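Long-range contact in Nrps/pks (Streptomyces albus, PDB 4OPF), which probably catalyses decarboxylative condensation of acyl units as a ketosynthase domain of the oxazolomycin polyketide synthase: residues 78-92 and 138-150. Sequence-based numbering, arbitrary orientation.
Sequences DPQALLLLEETLFAF and YLAANLSHHFDLR
Phe147 enters the helix of 78-92 as a knob among Leu85, Thr88, Leu89 and Phe92, and this end of the contact is the tighter one. The edge of Phe92 meets one face of the Phe147 ring, centroids 5.0 Å apart and planes at 81°, a T-shaped pair; His146 lies over the opposite face. Thr88 CG2 adds a methyl 3.7 Å from Phe147 CE2, while its OG1 donates to Leu84 O. Leu85 is the reciprocal knob, walled by Asn142, Leu143, His146 and Phe147: with CG anti to the carbonyl carbon (chi1 -76°), its CD2 reaches Leu143 CD2 at 3.8 Å. The flank at partly exposed Tyr138 is looser: a water bridges Leu139 O at 2.8 Å and, weakly, Ala81 O. At the helix start buried Asp78 is the N-cap, OD1 accepting from Gln80 N at 3.0 Å; OD2 accepts from Tyr138 OH, modelled doubtfully close, and from Gln80 NE2, which also donates to Arg114 O. An alanine here would probably leave Gln80 N without its side-chain cap and Tyr138 OH without its carboxylate. Leu84 touches strands 107-112 and 181-188, and Ala140 and Ser144 touch Val109; the pair, crossing at -40°, layers against the central sheet, consistent with the thiolase fold of ketosynthases.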
ATOM      1  N   ASP A  78       2.435   8.566 -19.625  1.00 33.49           N
ATOM      2  CA  ASP A  78       3.615   7.768 -19.328  1.00 31.69           C
ATOM      3  C   ASP A  78       3.547   6.456 -20.138  1.00 30.43           C
ATOM      4  O   ASP A  78       2.594   5.678 -20.006  1.00 29.16           O
ATOM      5  CB  ASP A  78       3.658   7.527 -17.811  1.00 31.12           C
ATOM      6  CG  ASP A  78       4.839   6.674 -17.348  1.00 30.65           C
ATOM      7  OD1 ASP A  78       5.677   6.230 -18.170  1.00 28.88           O
ATOM      8  OD2 ASP A  78       4.885   6.432 -16.118  1.00 30.73           O
ATOM      9  N   PRO A  79       4.588   6.176 -20.921  1.00 30.98           N
ATOM     10  CA  PRO A  79       4.538   4.914 -21.666  1.00 30.95           C
ATOM     11  C   PRO A  79       4.489   3.658 -20.820  1.00 28.27           C
ATOM     12  O   PRO A  79       4.041   2.623 -21.318  1.00 27.52           O
ATOM     13  CB  PRO A  79       5.808   4.937 -22.547  1.00 33.94           C
ATOM     14  CG  PRO A  79       6.581   6.158 -22.147  1.00 36.31           C
ATOM     15  CD  PRO A  79       5.642   7.093 -21.425  1.00 34.95           C
ATOM     16  N   GLN A  80       4.922   3.735 -19.560  1.00 26.07           N
ATOM     17  CA  GLN A  80       4.759   2.610 -18.641  1.00 25.44           C
ATOM     18  C   GLN A  80       3.284   2.289 -18.467  1.00 25.43           C
ATOM     19  O   GLN A  80       2.929   1.129 -18.299  1.00 25.02           O
ATOM     20  CB  GLN A  80       5.402   2.920 -17.287  1.00 26.24           C
ATOM     21  CG  GLN A  80       6.903   3.202 -17.343  1.00 28.23           C
ATOM     22  CD  GLN A  80       7.503   3.483 -15.965  1.00 30.80           C
ATOM     23  OE1 GLN A  80       8.431   2.805 -15.563  1.00 29.44           O
ATOM     24  NE2 GLN A  80       6.983   4.505 -15.244  1.00 28.72           N
ATOM     25  N   ALA A  81       2.412   3.305 -18.527  1.00 26.18           N
ATOM     26  CA  ALA A  81       1.010   3.069 -18.338  1.00 25.43           C
ATOM     27  C   ALA A  81       0.438   2.326 -19.553  1.00 26.63           C
ATOM     28  O   ALA A  81      -0.370   1.392 -19.407  1.00 26.89           O
ATOM     29  CB  ALA A  81       0.269   4.376 -18.083  1.00 26.86           C
ATOM     30  N   LEU A  82       0.845   2.714 -20.743  1.00 25.82           N
ATOM     31  CA  LEU A  82       0.375   2.058 -21.954  1.00 26.94           C
ATOM     32  C   LEU A  82       0.842   0.606 -22.009  1.00 27.14           C
ATOM     33  O   LEU A  82       0.095  -0.267 -22.398  1.00 26.74           O
ATOM     34  CB  LEU A  82       0.878   2.777 -23.175  1.00 28.54           C
ATOM     35  CG  LEU A  82       0.430   4.237 -23.246  1.00 32.73           C
ATOM     36  CD1 LEU A  82       1.083   4.998 -24.378  1.00 35.61           C
ATOM     37  CD2 LEU A  82      -1.056   4.238 -23.487  1.00 33.07           C
ATOM     38  N   LEU A  83       2.080   0.351 -21.605  1.00 25.56           N
ATOM     39  CA  LEU A  83       2.584  -0.987 -21.569  1.00 25.61           C
ATOM     40  C   LEU A  83       1.839  -1.859 -20.569  1.00 24.71           C
ATOM     41  O   LEU A  83       1.596  -3.023 -20.838  1.00 24.41           O
ATOM     42  CB  LEU A  83       4.051  -0.931 -21.188  1.00 27.96           C
ATOM     43  CG  LEU A  83       4.860  -2.204 -21.165  1.00 29.58           C
ATOM     44  CD1 LEU A  83       4.795  -2.898 -22.480  1.00 30.92           C
ATOM     45  CD2 LEU A  83       6.316  -1.895 -20.801  1.00 31.16           C
ATOM     46  N   LEU A  84       1.533  -1.323 -19.396  1.00 23.91           N
ATOM     47  CA  LEU A  84       0.744  -2.049 -18.404  1.00 24.06           C
ATOM     48  C   LEU A  84      -0.651  -2.400 -18.914  1.00 24.63           C
ATOM     49  O   LEU A  84      -1.187  -3.459 -18.588  1.00 24.38           O
ATOM     50  CB  LEU A  84       0.565  -1.231 -17.140  1.00 24.52           C
ATOM     51  CG  LEU A  84       1.698  -1.351 -16.162  1.00 27.87           C
ATOM     52  CD1 LEU A  84       1.371  -0.399 -15.015  1.00 27.94           C
ATOM     53  CD2 LEU A  84       1.850  -2.778 -15.607  1.00 28.39           C
ATOM     54  N   LEU A  85      -1.275  -1.489 -19.660  1.00 24.28           N
ATOM     55  CA  LEU A  85      -2.588  -1.793 -20.245  1.00 26.53           C
ATOM     56  C   LEU A  85      -2.532  -3.043 -21.165  1.00 26.07           C
ATOM     57  O   LEU A  85      -3.369  -3.941 -21.057  1.00 23.76           O
ATOM     58  CB  LEU A  85      -3.128  -0.591 -21.053  1.00 26.85           C
ATOM     59  CG  LEU A  85      -3.673   0.542 -20.173  1.00 27.86           C
ATOM     60  CD1 LEU A  85      -3.875   1.792 -21.003  1.00 30.30           C
ATOM     61  CD2 LEU A  85      -5.014   0.128 -19.592  1.00 29.68           C
ATOM     62  N   GLU A  86      -1.535  -3.083 -22.031  1.00 25.99           N
ATOM     63  CA  GLU A  86      -1.335  -4.247 -22.912  1.00 28.62           C
ATOM     64  C   GLU A  86      -1.079  -5.483 -22.105  1.00 26.34           C
ATOM     65  O   GLU A  86      -1.690  -6.518 -22.348  1.00 26.13           O
ATOM     66  CB  GLU A  86      -0.131  -4.126 -23.860  1.00 30.80           C
ATOM     67  CG  GLU A  86      -0.288  -3.221 -25.005  1.00 36.88           C
ATOM     68  CD  GLU A  86       0.845  -3.323 -26.046  1.00 39.06           C
ATOM     69  OE1 GLU A  86       1.825  -4.119 -25.899  1.00 40.97           O
ATOM     70  OE2 GLU A  86       0.750  -2.560 -27.042  1.00 43.37           O
ATOM     71  N   GLU A  87      -0.120  -5.407 -21.216  1.00 25.43           N
ATOM     72  CA  GLU A  87       0.244  -6.625 -20.490  1.00 27.14           C
ATOM     73  C   GLU A  87      -0.851  -7.109 -19.561  1.00 25.37           C
ATOM     74  O   GLU A  87      -0.949  -8.297 -19.318  1.00 25.14           O
ATOM     75  CB  GLU A  87       1.509  -6.447 -19.708  1.00 28.60           C
ATOM     76  CG  GLU A  87       2.705  -6.341 -20.608  1.00 34.12           C
ATOM     77  CD  GLU A  87       2.941  -7.620 -21.434  1.00 36.64           C
ATOM     78  OE1 GLU A  87       2.732  -8.787 -20.963  1.00 39.61           O
ATOM     79  OE2 GLU A  87       3.333  -7.430 -22.579  1.00 38.48           O
ATOM     80  N   THR A  88      -1.646  -6.203 -18.993  1.00 24.06           N
ATOM     81  CA  THR A  88      -2.774  -6.635 -18.162  1.00 22.52           C
ATOM     82  C   THR A  88      -3.786  -7.341 -19.063  1.00 22.82           C
ATOM     83  O   THR A  88      -4.275  -8.407 -18.686  1.00 22.55           O
ATOM     84  CB  THR A  88      -3.389  -5.469 -17.400  1.00 23.15           C
ATOM     85  OG1 THR A  88      -2.379  -4.884 -16.558  1.00 21.45           O
ATOM     86  CG2 THR A  88      -4.615  -5.920 -16.605  1.00 23.15           C
ATOM     87  N   LEU A  89      -4.096  -6.774 -20.230  1.00 22.38           N
ATOM     88  CA  LEU A  89      -4.940  -7.461 -21.176  1.00 24.01           C
ATOM     89  C   LEU A  89      -4.397  -8.865 -21.480  1.00 24.84           C
ATOM     90  O   LEU A  89      -5.170  -9.824 -21.493  1.00 24.02           O
ATOM     91  CB  LEU A  89      -5.106  -6.680 -22.455  1.00 26.12           C
ATOM     92  CG  LEU A  89      -5.902  -7.378 -23.551  1.00 28.00           C
ATOM     93  CD1 LEU A  89      -7.351  -7.671 -23.140  1.00 30.08           C
ATOM     94  CD2 LEU A  89      -5.842  -6.524 -24.775  1.00 28.29           C
ATOM     95  N   PHE A  90      -3.095  -8.985 -21.706  1.00 23.99           N
ATOM     96  CA  PHE A  90      -2.529 -10.269 -22.021  1.00 25.58           C
ATOM     97  C   PHE A  90      -2.572 -11.236 -20.841  1.00 25.27           C
ATOM     98  O   PHE A  90      -2.693 -12.453 -21.032  1.00 25.35           O
ATOM     99  CB  PHE A  90      -1.091 -10.145 -22.553  1.00 27.81           C
ATOM    100  CG  PHE A  90      -0.944  -9.348 -23.837  1.00 29.46           C
ATOM    101  CD1 PHE A  90      -1.989  -9.135 -24.698  1.00 31.60           C
ATOM    102  CD2 PHE A  90       0.273  -8.782 -24.145  1.00 31.40           C
ATOM    103  CE1 PHE A  90      -1.832  -8.374 -25.857  1.00 33.81           C
ATOM    104  CE2 PHE A  90       0.444  -8.022 -25.315  1.00 33.65           C
ATOM    105  CZ  PHE A  90      -0.608  -7.827 -26.165  1.00 33.22           C
ATOM    106  N   ALA A  91      -2.471 -10.746 -19.618  1.00 24.16           N
ATOM    107  CA  ALA A  91      -2.611 -11.637 -18.469  1.00 23.84           C
ATOM    108  C   ALA A  91      -4.023 -12.163 -18.345  1.00 24.80           C
ATOM    109  O   ALA A  91      -4.228 -13.324 -18.011  1.00 24.43           O
ATOM    110  CB  ALA A  91      -2.196 -10.943 -17.195  1.00 23.89           C
ATOM    111  N   PHE A  92      -5.015 -11.340 -18.640  1.00 24.58           N
ATOM    112  CA  PHE A  92      -6.401 -11.812 -18.639  1.00 26.23           C
ATOM    113  C   PHE A  92      -6.621 -12.886 -19.708  1.00 27.56           C
ATOM    114  O   PHE A  92      -7.296 -13.885 -19.454  1.00 28.15           O
ATOM    115  CB  PHE A  92      -7.383 -10.672 -18.891  1.00 26.45           C
ATOM    116  CG  PHE A  92      -7.440  -9.644 -17.800  1.00 27.08           C
ATOM    117  CD1 PHE A  92      -7.016  -9.894 -16.533  1.00 29.39           C
ATOM    118  CD2 PHE A  92      -7.925  -8.405 -18.064  1.00 30.67           C
ATOM    119  CE1 PHE A  92      -7.091  -8.940 -15.510  1.00 29.77           C
ATOM    120  CE2 PHE A  92      -8.054  -7.444 -17.042  1.00 32.84           C
ATOM    121  CZ  PHE A  92      -7.633  -7.720 -15.764  1.00 30.31           C
ATOM    122  N   TYR A 138      -1.586   6.957 -11.097  1.00 28.74           N
ATOM    123  CA  TYR A 138      -2.138   6.727 -12.440  1.00 29.54           C
ATOM    124  C   TYR A 138      -1.776   5.331 -12.973  1.00 27.29           C
ATOM    125  O   TYR A 138      -2.547   4.746 -13.701  1.00 26.36           O
ATOM    126  CB  TYR A 138      -1.717   7.823 -13.458  1.00 33.71           C
ATOM    127  CG  TYR A 138      -0.216   7.823 -13.717  1.00 36.58           C
ATOM    128  CD1 TYR A 138       0.357   6.958 -14.639  1.00 35.24           C
ATOM    129  CD2 TYR A 138       0.621   8.677 -13.036  1.00 39.35           C
ATOM    130  CE1 TYR A 138       1.721   6.969 -14.884  1.00 36.45           C
ATOM    131  CE2 TYR A 138       1.999   8.667 -13.249  1.00 41.95           C
ATOM    132  CZ  TYR A 138       2.542   7.792 -14.164  1.00 39.43           C
ATOM    133  OH  TYR A 138       3.905   7.794 -14.391  1.00 39.37           O
ATOM    134  N   LEU A 139      -0.616   4.766 -12.596  1.00 24.36           N
ATOM    135  CA  LEU A 139      -0.241   3.471 -13.116  1.00 24.48           C
ATOM    136  C   LEU A 139      -1.293   2.409 -12.752  1.00 24.74           C
ATOM    137  O   LEU A 139      -1.588   1.545 -13.608  1.00 24.88           O
ATOM    138  CB  LEU A 139       1.158   3.009 -12.628  1.00 25.40           C
ATOM    139  CG  LEU A 139       2.345   3.791 -13.204  1.00 27.52           C
ATOM    140  CD1 LEU A 139       3.583   3.286 -12.532  1.00 28.98           C
ATOM    141  CD2 LEU A 139       2.496   3.570 -14.705  1.00 28.74           C
ATOM    142  N   ALA A 140      -1.789   2.442 -11.505  1.00 21.63           N
ATOM    143  CA  ALA A 140      -2.851   1.538 -11.079  1.00 21.60           C
ATOM    144  C   ALA A 140      -4.225   2.052 -11.571  1.00 21.79           C
ATOM    145  O   ALA A 140      -5.054   1.287 -12.089  1.00 20.94           O
ATOM    146  CB  ALA A 140      -2.839   1.388  -9.566  1.00 21.55           C
ATOM    147  N   ALA A 141      -4.474   3.332 -11.425  1.00 23.05           N
ATOM    148  CA  ALA A 141      -5.817   3.920 -11.727  1.00 25.16           C
ATOM    149  C   ALA A 141      -6.182   3.780 -13.192  1.00 25.23           C
ATOM    150  O   ALA A 141      -7.354   3.559 -13.485  1.00 24.49           O
ATOM    151  CB  ALA A 141      -5.914   5.409 -11.347  1.00 26.46           C
ATOM    152  N   ASN A 142      -5.214   3.871 -14.102  1.00 24.94           N
ATOM    153  CA  ASN A 142      -5.523   3.618 -15.500  1.00 27.16           C
ATOM    154  C   ASN A 142      -6.061   2.249 -15.731  1.00 25.60           C
ATOM    155  O   ASN A 142      -6.924   2.082 -16.542  1.00 24.49           O
ATOM    156  CB  ASN A 142      -4.301   3.736 -16.375  1.00 32.04           C
ATOM    157  CG  ASN A 142      -3.995   5.145 -16.701  1.00 37.56           C
ATOM    158  OD1 ASN A 142      -4.883   5.889 -17.063  1.00 42.67           O
ATOM    159  ND2 ASN A 142      -2.740   5.529 -16.593  1.00 40.40           N
ATOM    160  N   LEU A 143      -5.550   1.259 -15.001  1.00 22.92           N
ATOM    161  CA  LEU A 143      -5.990  -0.087 -15.193  1.00 22.56           C
ATOM    162  C   LEU A 143      -7.393  -0.254 -14.652  1.00 23.54           C
ATOM    163  O   LEU A 143      -8.255  -0.866 -15.283  1.00 22.83           O
ATOM    164  CB  LEU A 143      -5.036  -1.090 -14.542  1.00 22.74           C
ATOM    165  CG  LEU A 143      -3.589  -1.056 -14.993  1.00 23.33           C
ATOM    166  CD1 LEU A 143      -2.742  -2.090 -14.290  1.00 24.98           C
ATOM    167  CD2 LEU A 143      -3.502  -1.297 -16.463  1.00 24.98           C
ATOM    168  N   SER A 144      -7.614   0.267 -13.458  1.00 22.72           N
ATOM    169  CA  SER A 144      -8.921   0.175 -12.829  1.00 22.40           C
ATOM    170  C   SER A 144      -9.944   0.883 -13.698  1.00 22.81           C
ATOM    171  O   SER A 144     -11.077   0.404 -13.811  1.00 23.72           O
ATOM    172  CB  SER A 144      -8.904   0.810 -11.451  1.00 22.27           C
ATOM    173  OG  SER A 144      -8.019   0.090 -10.594  1.00 22.80           O
ATOM    174  N   HIS A 145      -9.577   2.021 -14.264  1.00 22.89           N
ATOM    175  CA  HIS A 145     -10.501   2.765 -15.095  1.00 26.31           C
ATOM    176  C   HIS A 145     -10.805   2.005 -16.395  1.00 26.18           C
ATOM    177  O   HIS A 145     -11.960   1.770 -16.712  1.00 25.10           O
ATOM    178  CB  HIS A 145      -9.947   4.159 -15.417  1.00 28.23           C
ATOM    179  CG  HIS A 145     -10.828   4.955 -16.313  1.00 32.38           C
ATOM    180  ND1 HIS A 145     -10.628   5.044 -17.669  1.00 35.06           N
ATOM    181  CD2 HIS A 145     -11.934   5.692 -16.047  1.00 35.14           C
ATOM    182  CE1 HIS A 145     -11.559   5.813 -18.203  1.00 35.60           C
ATOM    183  NE2 HIS A 145     -12.368   6.207 -17.236  1.00 36.43           N
ATOM    184  N   HIS A 146      -9.774   1.547 -17.095  1.00 25.76           N
ATOM    185  CA  HIS A 146      -9.987   0.954 -18.385  1.00 27.16           C
ATOM    186  C   HIS A 146     -10.720  -0.380 -18.299  1.00 28.67           C
ATOM    187  O   HIS A 146     -11.578  -0.619 -19.105  1.00 28.48           O
ATOM    188  CB  HIS A 146      -8.716   0.735 -19.186  1.00 29.40           C
ATOM    189  CG  HIS A 146      -8.973  -0.081 -20.425  1.00 34.82           C
ATOM    190  ND1 HIS A 146      -9.599   0.440 -21.554  1.00 37.35           N
ATOM    191  CD2 HIS A 146      -8.815  -1.410 -20.668  1.00 34.88           C
ATOM    192  CE1 HIS A 146      -9.755  -0.525 -22.450  1.00 38.06           C
ATOM    193  NE2 HIS A 146      -9.300  -1.659 -21.934  1.00 37.26           N
ATOM    194  N   PHE A 147     -10.383  -1.238 -17.334  1.00 24.70           N
ATOM    195  CA  PHE A 147     -11.011  -2.526 -17.206  1.00 24.72           C
ATOM    196  C   PHE A 147     -12.211  -2.517 -16.266  1.00 25.05           C
ATOM    197  O   PHE A 147     -12.846  -3.555 -16.088  1.00 26.85           O
ATOM    198  CB  PHE A 147      -9.954  -3.519 -16.738  1.00 25.21           C
ATOM    199  CG  PHE A 147      -8.877  -3.778 -17.757  1.00 25.63           C
ATOM    200  CD1 PHE A 147      -9.156  -4.549 -18.886  1.00 26.33           C
ATOM    201  CD2 PHE A 147      -7.613  -3.265 -17.611  1.00 25.23           C
ATOM    202  CE1 PHE A 147      -8.170  -4.819 -19.830  1.00 26.81           C
ATOM    203  CE2 PHE A 147      -6.625  -3.559 -18.532  1.00 26.04           C
ATOM    204  CZ  PHE A 147      -6.908  -4.338 -19.639  1.00 26.71           C
ATOM    205  N   ASP A 148     -12.533  -1.347 -15.697  1.00 24.46           N
ATOM    206  CA  ASP A 148     -13.669  -1.130 -14.753  1.00 25.92           C
ATOM    207  C   ASP A 148     -13.580  -2.074 -13.504  1.00 25.21           C
ATOM    208  O   ASP A 148     -14.521  -2.788 -13.169  1.00 25.91           O
ATOM    209  CB  ASP A 148     -14.975  -1.339 -15.458  1.00 28.07           C
ATOM    210  CG  ASP A 148     -16.178  -0.834 -14.658  1.00 31.19           C
ATOM    211  OD1 ASP A 148     -16.091   0.059 -13.732  1.00 29.28           O
ATOM    212  OD2 ASP A 148     -17.264  -1.300 -15.026  1.00 34.82           O
ATOM    213  N   LEU A 149     -12.414  -2.094 -12.884  1.00 22.67           N
ATOM    214  CA  LEU A 149     -12.149  -2.913 -11.722  1.00 22.59           C
ATOM    215  C   LEU A 149     -12.436  -2.059 -10.498  1.00 24.03           C
ATOM    216  O   LEU A 149     -12.157  -0.874 -10.497  1.00 24.83           O
ATOM    217  CB  LEU A 149     -10.720  -3.341 -11.789  1.00 21.99           C
ATOM    218  CG  LEU A 149     -10.342  -4.053 -13.108  1.00 22.16           C
ATOM    219  CD1 LEU A 149      -8.887  -4.453 -13.003  1.00 24.23           C
ATOM    220  CD2 LEU A 149     -11.208  -5.276 -13.299  1.00 23.04           C
ATOM    221  N   ARG A 150     -13.078  -2.632  -9.489  1.00 23.76           N
ATOM    222  CA  ARG A 150     -13.674  -1.845  -8.398  1.00 24.28           C
ATOM    223  C   ARG A 150     -13.022  -2.079  -7.052  1.00 23.85           C
ATOM    224  O   ARG A 150     -13.486  -1.515  -6.035  1.00 23.59           O
ATOM    225  CB  ARG A 150     -15.163  -2.212  -8.253  1.00 26.11           C
ATOM    226  CG  ARG A 150     -15.964  -2.075  -9.520  1.00 29.37           C
ATOM    227  CD  ARG A 150     -16.266  -0.690  -9.921  1.00 30.52           C
ATOM    228  NE  ARG A 150     -17.084  -0.673 -11.142  1.00 34.99           N
ATOM    229  CZ  ARG A 150     -18.406  -0.767 -11.187  1.00 36.92           C
ATOM    230  NH1 ARG A 150     -19.110  -0.880 -10.073  1.00 42.28           N
ATOM    231  NH2 ARG A 150     -19.015  -0.783 -12.346  1.00 36.39           N
TER
HETATM  232  O   HOH W   1      -1.517   2.124 -16.367  1.00 38.72           O